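Local coordinates for protein 2-dehydropantoate 2-reductase (Bacillus subtilis, PDB 3EGO) that probably catalyses the NADPH-dependent reduction of ketopantoate to pantoate, the second step in making pantoate for pantothenate biosynthesis, at residues 179-191 with 211-225. Residues are numbered along the deposited sequence; the frame is centred on the assembly and turned at random.
Sequences TGKLIVNACINPL and FMKLVFQEACRILKL
Ile183 meets Ala219, Phe216 and Leu225 where helical segments 179-191 and 211-223 run roughly antiparallel (144° between their directions, axes 9.2 Å apart at closest approach). With CG1 anti to the backbone N (chi1 -173°), the Ile183 chain reaches across the interface: its CD1 presses on Ala219 CB at 3.4 Å, tighter than usual carbon packing, while its CG1 lies obliquely against Phe216 CE1 at 3.6 Å. Leu225 CD1 closes on Ile183 CB. Cutting Ile183 back to an alanine is likely to leave a gap facing Ala219 CB and the Phe216 ring, and would take from Leu225 CD1 its contact with CG1. Farther along, Met212 CG packs 3.8 Å from Cys187 CB, and Leu191 CD2 sits 3.6 Å from Met212 CA while its CD1 meets Val215 CG2. Cys187 SG makes a sulfur-aromatic contact, lying at the edge of the Phe216 ring, 5.2 Å from its centroid. The carbonyl oxygens of Ala186 and Cys187 are buried here without a polar partner. A Schellman motif with Lys224 as C-prime residue ends helix 206-223 and lets Leu225 turn back onto Ile183. Lys181 NZ donates to an Asn185 OD1 lone pair (3.0 Å); as in related enzymes, Lys181 is probably the proton donor and Asn185 a substrate-binding residue. Helix 206-223 thus packs against the apolar side of helix 174-195, which carries both, within the all-helical C-terminal domain of the ketopantoate reductase family.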
loop_
_atom_site.group_PDB
_atom_site.type_symbol
_atom_site.label_atom_id
_atom_site.label_comp_id
_atom_site.label_asym_id
_atom_site.label_seq_id
_atom_site.Cartn_x
_atom_site.Cartn_y
_atom_site.Cartn_z
ATOM N N THR A 179 -11.435 23.502 -2.148
ATOM C CA THR A 179 -10.204 23.093 -1.482
ATOM C C THR A 179 -10.567 22.694 -0.101
ATOM O O THR A 179 -9.929 21.859 0.482
ATOM C CB THR A 179 -9.144 24.238 -1.375
ATOM O OG1 THR A 179 -9.711 25.364 -0.671
ATOM C CG2 THR A 179 -8.670 24.634 -2.737
ATOM N N GLY A 180 -11.619 23.285 0.438
ATOM C CA GLY A 180 -11.970 22.989 1.818
ATOM C C GLY A 180 -12.433 21.559 1.978
ATOM O O GLY A 180 -12.322 20.957 3.045
ATOM N N LYS A 181 -12.992 21.007 0.915
ATOM C CA LYS A 181 -13.398 19.599 0.937
ATOM C C LYS A 181 -12.204 18.722 0.503
ATOM O O LYS A 181 -12.005 17.630 1.021
ATOM C CB LYS A 181 -14.599 19.404 0.007
ATOM C CG LYS A 181 -15.080 17.934 -0.151
ATOM C CD LYS A 181 -16.418 17.853 -0.926
ATOM C CE LYS A 181 -16.557 16.503 -1.642
ATOM N NZ LYS A 181 -16.226 15.374 -0.719
ATOM N N LEU A 182 -11.417 19.210 -0.450
ATOM C CA LEU A 182 -10.267 18.433 -0.940
ATOM C C LEU A 182 -9.245 18.146 0.163
ATOM O O LEU A 182 -8.774 17.010 0.275
ATOM C CB LEU A 182 -9.602 19.123 -2.152
ATOM C CG LEU A 182 -8.573 18.200 -2.836
ATOM C CD1 LEU A 182 -8.917 17.929 -4.277
ATOM C CD2 LEU A 182 -7.211 18.785 -2.719
ATOM N N ILE A 183 -8.922 19.137 1.007
ATOM C CA ILE A 183 -7.909 18.904 2.046
ATOM C C ILE A 183 -8.303 17.726 2.887
ATOM O O ILE A 183 -7.495 16.855 3.180
ATOM C CB ILE A 183 -7.600 20.123 2.964
ATOM C CG1 ILE A 183 -6.408 19.800 3.882
ATOM C CG2 ILE A 183 -8.792 20.492 3.851
ATOM C CD1 ILE A 183 -5.082 19.428 3.145
ATOM N N VAL A 184 -9.576 17.664 3.243
ATOM C CA VAL A 184 -10.084 16.526 3.978
ATOM C C VAL A 184 -9.937 15.173 3.221
ATOM O O VAL A 184 -9.377 14.231 3.760
ATOM C CB VAL A 184 -11.570 16.754 4.346
ATOM C CG1 VAL A 184 -12.176 15.492 4.853
ATOM C CG2 VAL A 184 -11.689 17.892 5.390
ATOM N N ASN A 185 -10.432 15.089 1.994
ATOM C CA ASN A 185 -10.386 13.823 1.255
ATOM C C ASN A 185 -8.937 13.364 1.043
ATOM O O ASN A 185 -8.617 12.182 1.186
ATOM C CB ASN A 185 -11.112 13.946 -0.092
ATOM C CG ASN A 185 -12.624 14.196 0.060
ATOM O OD1 ASN A 185 -13.274 14.649 -0.877
ATOM N ND2 ASN A 185 -13.171 13.910 1.231
ATOM N N ALA A 186 -8.057 14.314 0.727
ATOM C CA ALA A 186 -6.666 13.987 0.403
ATOM C C ALA A 186 -5.928 13.402 1.611
ATOM O O ALA A 186 -5.055 12.571 1.453
ATOM C CB ALA A 186 -5.963 15.248 -0.116
ATOM N N CYS A 187 -6.272 13.838 2.821
ATOM C CA CYS A 187 -5.605 13.346 4.019
ATOM C C CYS A 187 -6.126 12.031 4.508
ATOM O O CYS A 187 -5.365 11.243 5.092
ATOM C CB CYS A 187 -5.725 14.335 5.170
ATOM S SG CYS A 187 -4.870 15.827 4.912
ATOM N N ILE A 188 -7.424 11.789 4.329
ATOM C CA ILE A 188 -8.013 10.572 4.860
ATOM C C ILE A 188 -8.010 9.416 3.870
ATOM O O ILE A 188 -7.701 8.288 4.240
ATOM C CB ILE A 188 -9.480 10.765 5.317
ATOM C CG1 ILE A 188 -9.569 11.753 6.497
ATOM C CG2 ILE A 188 -10.082 9.404 5.731
ATOM C CD1 ILE A 188 -11.069 12.143 6.882
ATOM N N ASN A 189 -8.385 9.684 2.623
ATOM C CA ASN A 189 -8.671 8.598 1.646
ATOM C C ASN A 189 -7.503 7.701 1.169
ATOM O O ASN A 189 -7.597 6.461 1.187
ATOM C CB ASN A 189 -9.423 9.182 0.449
ATOM C CG ASN A 189 -10.887 9.574 0.795
ATOM O OD1 ASN A 189 -11.268 9.638 1.962
ATOM N ND2 ASN A 189 -11.684 9.849 -0.225
ATOM N N PRO A 190 -6.419 8.323 0.667
ATOM C CA PRO A 190 -5.247 7.562 0.278
ATOM C C PRO A 190 -4.685 6.776 1.441
ATOM O O PRO A 190 -4.277 5.635 1.244
ATOM C CB PRO A 190 -4.235 8.656 -0.140
ATOM C CG PRO A 190 -5.061 9.884 -0.459
ATOM C CD PRO A 190 -6.301 9.773 0.384
ATOM N N LEU A 191 -4.659 7.370 2.645
ATOM C CA LEU A 191 -4.065 6.697 3.789
ATOM C C LEU A 191 -4.832 5.480 4.215
ATOM O O LEU A 191 -4.230 4.444 4.520
ATOM C CB LEU A 191 -3.939 7.618 5.011
ATOM C CG LEU A 191 -2.609 8.320 5.213
ATOM C CD1 LEU A 191 -2.389 9.340 4.127
ATOM C CD2 LEU A 191 -2.579 9.007 6.572
ATOM N N PHE A 211 1.713 10.462 10.330
ATOM C CA PHE A 211 1.817 10.383 8.874
ATOM C C PHE A 211 0.750 11.231 8.171
ATOM O O PHE A 211 1.047 11.967 7.233
ATOM C CB PHE A 211 1.747 8.918 8.425
ATOM C CG PHE A 211 2.210 8.695 7.016
ATOM C CD1 PHE A 211 3.488 8.175 6.760
ATOM C CD2 PHE A 211 1.376 8.983 5.954
ATOM C CE1 PHE A 211 3.919 7.977 5.438
ATOM C CE2 PHE A 211 1.784 8.758 4.617
ATOM C CZ PHE A 211 3.071 8.264 4.361
ATOM N N MET A 212 -0.502 11.150 8.631
ATOM C CA MET A 212 -1.537 12.077 8.115
ATOM C C MET A 212 -1.125 13.557 8.188
ATOM O O MET A 212 -1.343 14.320 7.251
ATOM C CB MET A 212 -2.894 11.871 8.833
ATOM C CG MET A 212 -4.107 12.357 7.977
ATOM S SD MET A 212 -5.782 11.978 8.591
ATOM C CE MET A 212 -5.683 12.555 10.262
ATOM N N LYS A 213 -0.539 13.960 9.311
ATOM C CA LYS A 213 -0.108 15.359 9.479
ATOM C C LYS A 213 0.910 15.752 8.423
ATOM O O LYS A 213 0.860 16.859 7.862
ATOM C CB LYS A 213 0.468 15.567 10.869
ATOM C CG LYS A 213 0.345 16.998 11.382
ATOM C CD LYS A 213 1.088 17.149 12.684
ATOM C CE LYS A 213 1.126 18.615 13.109
ATOM N NZ LYS A 213 1.437 18.689 14.573
ATOM N N LEU A 214 1.844 14.836 8.138
ATOM C CA LEU A 214 2.845 15.064 7.098
ATOM C C LEU A 214 2.195 15.239 5.735
ATOM O O LEU A 214 2.609 16.078 4.926
ATOM C CB LEU A 214 3.854 13.898 7.060
ATOM C CG LEU A 214 4.853 13.779 8.213
ATOM C CD1 LEU A 214 5.706 12.534 8.033
ATOM C CD2 LEU A 214 5.710 15.052 8.277
ATOM N N VAL A 215 1.184 14.410 5.457
ATOM C CA VAL A 215 0.410 14.584 4.232
ATOM C C VAL A 215 -0.343 15.936 4.274
ATOM O O VAL A 215 -0.329 16.693 3.319
ATOM C CB VAL A 215 -0.589 13.422 4.029
ATOM C CG1 VAL A 215 -1.497 13.691 2.853
ATOM C CG2 VAL A 215 0.203 12.108 3.776
ATOM N N PHE A 216 -0.974 16.232 5.401
ATOM C CA PHE A 216 -1.704 17.525 5.501
ATOM C C PHE A 216 -0.777 18.730 5.163
ATOM O O PHE A 216 -1.108 19.634 4.375
ATOM C CB PHE A 216 -2.264 17.670 6.915
ATOM C CG PHE A 216 -2.895 19.009 7.156
ATOM C CD1 PHE A 216 -4.220 19.225 6.804
ATOM C CD2 PHE A 216 -2.157 20.059 7.699
ATOM C CE1 PHE A 216 -4.813 20.478 7.004
ATOM C CE2 PHE A 216 -2.752 21.312 7.907
ATOM C CZ PHE A 216 -4.072 21.504 7.552
ATOM N N GLN A 217 0.411 18.724 5.760
ATOM C CA GLN A 217 1.345 19.832 5.583
ATOM C C GLN A 217 1.696 20.058 4.136
ATOM O O GLN A 217 1.745 21.203 3.701
ATOM C CB GLN A 217 2.596 19.648 6.448
ATOM C CG GLN A 217 2.263 19.639 7.953
ATOM C CD GLN A 217 3.472 19.403 8.846
ATOM O OE1 GLN A 217 3.508 19.883 9.986
ATOM N NE2 GLN A 217 4.480 18.677 8.328
ATOM N N GLU A 218 1.937 18.984 3.374
ATOM C CA GLU A 218 2.191 19.136 1.945
ATOM C C GLU A 218 0.986 19.704 1.213
ATOM O O GLU A 218 1.092 20.642 0.420
ATOM C CB GLU A 218 2.545 17.783 1.294
ATOM C CG GLU A 218 3.681 17.060 1.952
ATOM C CD GLU A 218 4.054 15.743 1.267
ATOM O OE1 GLU A 218 3.233 15.167 0.509
ATOM O OE2 GLU A 218 5.183 15.290 1.501
ATOM N N ALA A 219 -0.162 19.073 1.416
ATOM C CA ALA A 219 -1.368 19.460 0.691
ATOM C C ALA A 219 -1.741 20.881 1.034
ATOM O O ALA A 219 -2.069 21.668 0.156
ATOM C CB ALA A 219 -2.532 18.519 1.061
ATOM N N CYS A 220 -1.685 21.186 2.327
ATOM C CA CYS A 220 -2.018 22.524 2.824
ATOM C C CYS A 220 -1.194 23.613 2.125
ATOM O O CYS A 220 -1.750 24.594 1.624
ATOM C CB CYS A 220 -1.877 22.556 4.347
ATOM S SG CYS A 220 -2.270 24.152 5.159
ATOM N N ARG A 221 0.125 23.422 2.044
ATOM C CA ARG A 221 0.979 24.358 1.306
ATOM C C ARG A 221 0.693 24.442 -0.194
ATOM O O ARG A 221 0.665 25.547 -0.764
ATOM C CB ARG A 221 2.460 24.068 1.543
ATOM C CG ARG A 221 3.400 24.997 0.775
ATOM C CD ARG A 221 3.139 26.510 1.096
ATOM N NE ARG A 221 3.949 27.383 0.239
ATOM C CZ ARG A 221 3.597 27.752 -0.989
ATOM N NH1 ARG A 221 2.429 27.357 -1.497
ATOM N NH2 ARG A 221 4.403 28.520 -1.715
ATOM N N ILE A 222 0.489 23.302 -0.855
ATOM C CA ILE A 222 0.220 23.293 -2.288
ATOM C C ILE A 222 -1.058 24.096 -2.597
ATOM O O ILE A 222 -1.132 24.846 -3.590
ATOM C CB ILE A 222 0.029 21.821 -2.811
ATOM C CG1 ILE A 222 1.367 21.057 -2.807
ATOM C CG2 ILE A 222 -0.554 21.800 -4.184
ATOM C CD1 ILE A 222 1.195 19.504 -2.702
ATOM N N LEU A 223 -2.061 23.943 -1.738
ATOM C CA LEU A 223 -3.353 24.623 -1.946
ATOM C C LEU A 223 -3.352 26.071 -1.443
ATOM O O LEU A 223 -4.310 26.839 -1.728
ATOM C CB LEU A 223 -4.479 23.859 -1.233
ATOM C CG LEU A 223 -4.748 22.453 -1.757
ATOM C CD1 LEU A 223 -5.602 21.687 -0.755
ATOM C CD2 LEU A 223 -5.371 22.433 -3.175
ATOM N N LYS A 224 -2.330 26.421 -0.655
ATOM C CA LYS A 224 -2.239 27.740 -0.034
ATOM C C LYS A 224 -3.481 28.053 0.809
ATOM O O LYS A 224 -4.127 29.091 0.636
ATOM C CB LYS A 224 -2.060 28.794 -1.129
ATOM C CG LYS A 224 -0.739 28.694 -1.865
ATOM C CD LYS A 224 -0.777 29.457 -3.172
ATOM C CE LYS A 224 0.605 29.581 -3.764
ATOM N NZ LYS A 224 0.562 30.253 -5.098
ATOM N N LEU A 225 -3.820 27.145 1.712
ATOM C CA LEU A 225 -5.010 27.293 2.530
ATOM C C LEU A 225 -4.876 28.450 3.501
ATOM O O LEU A 225 -3.880 28.546 4.225
ATOM C CB LEU A 225 -5.265 26.013 3.315
ATOM C CG LEU A 225 -5.589 24.808 2.431
ATOM C CD1 LEU A 225 -6.040 23.667 3.305
ATOM C CD2 LEU A 225 -6.648 25.179 1.399
#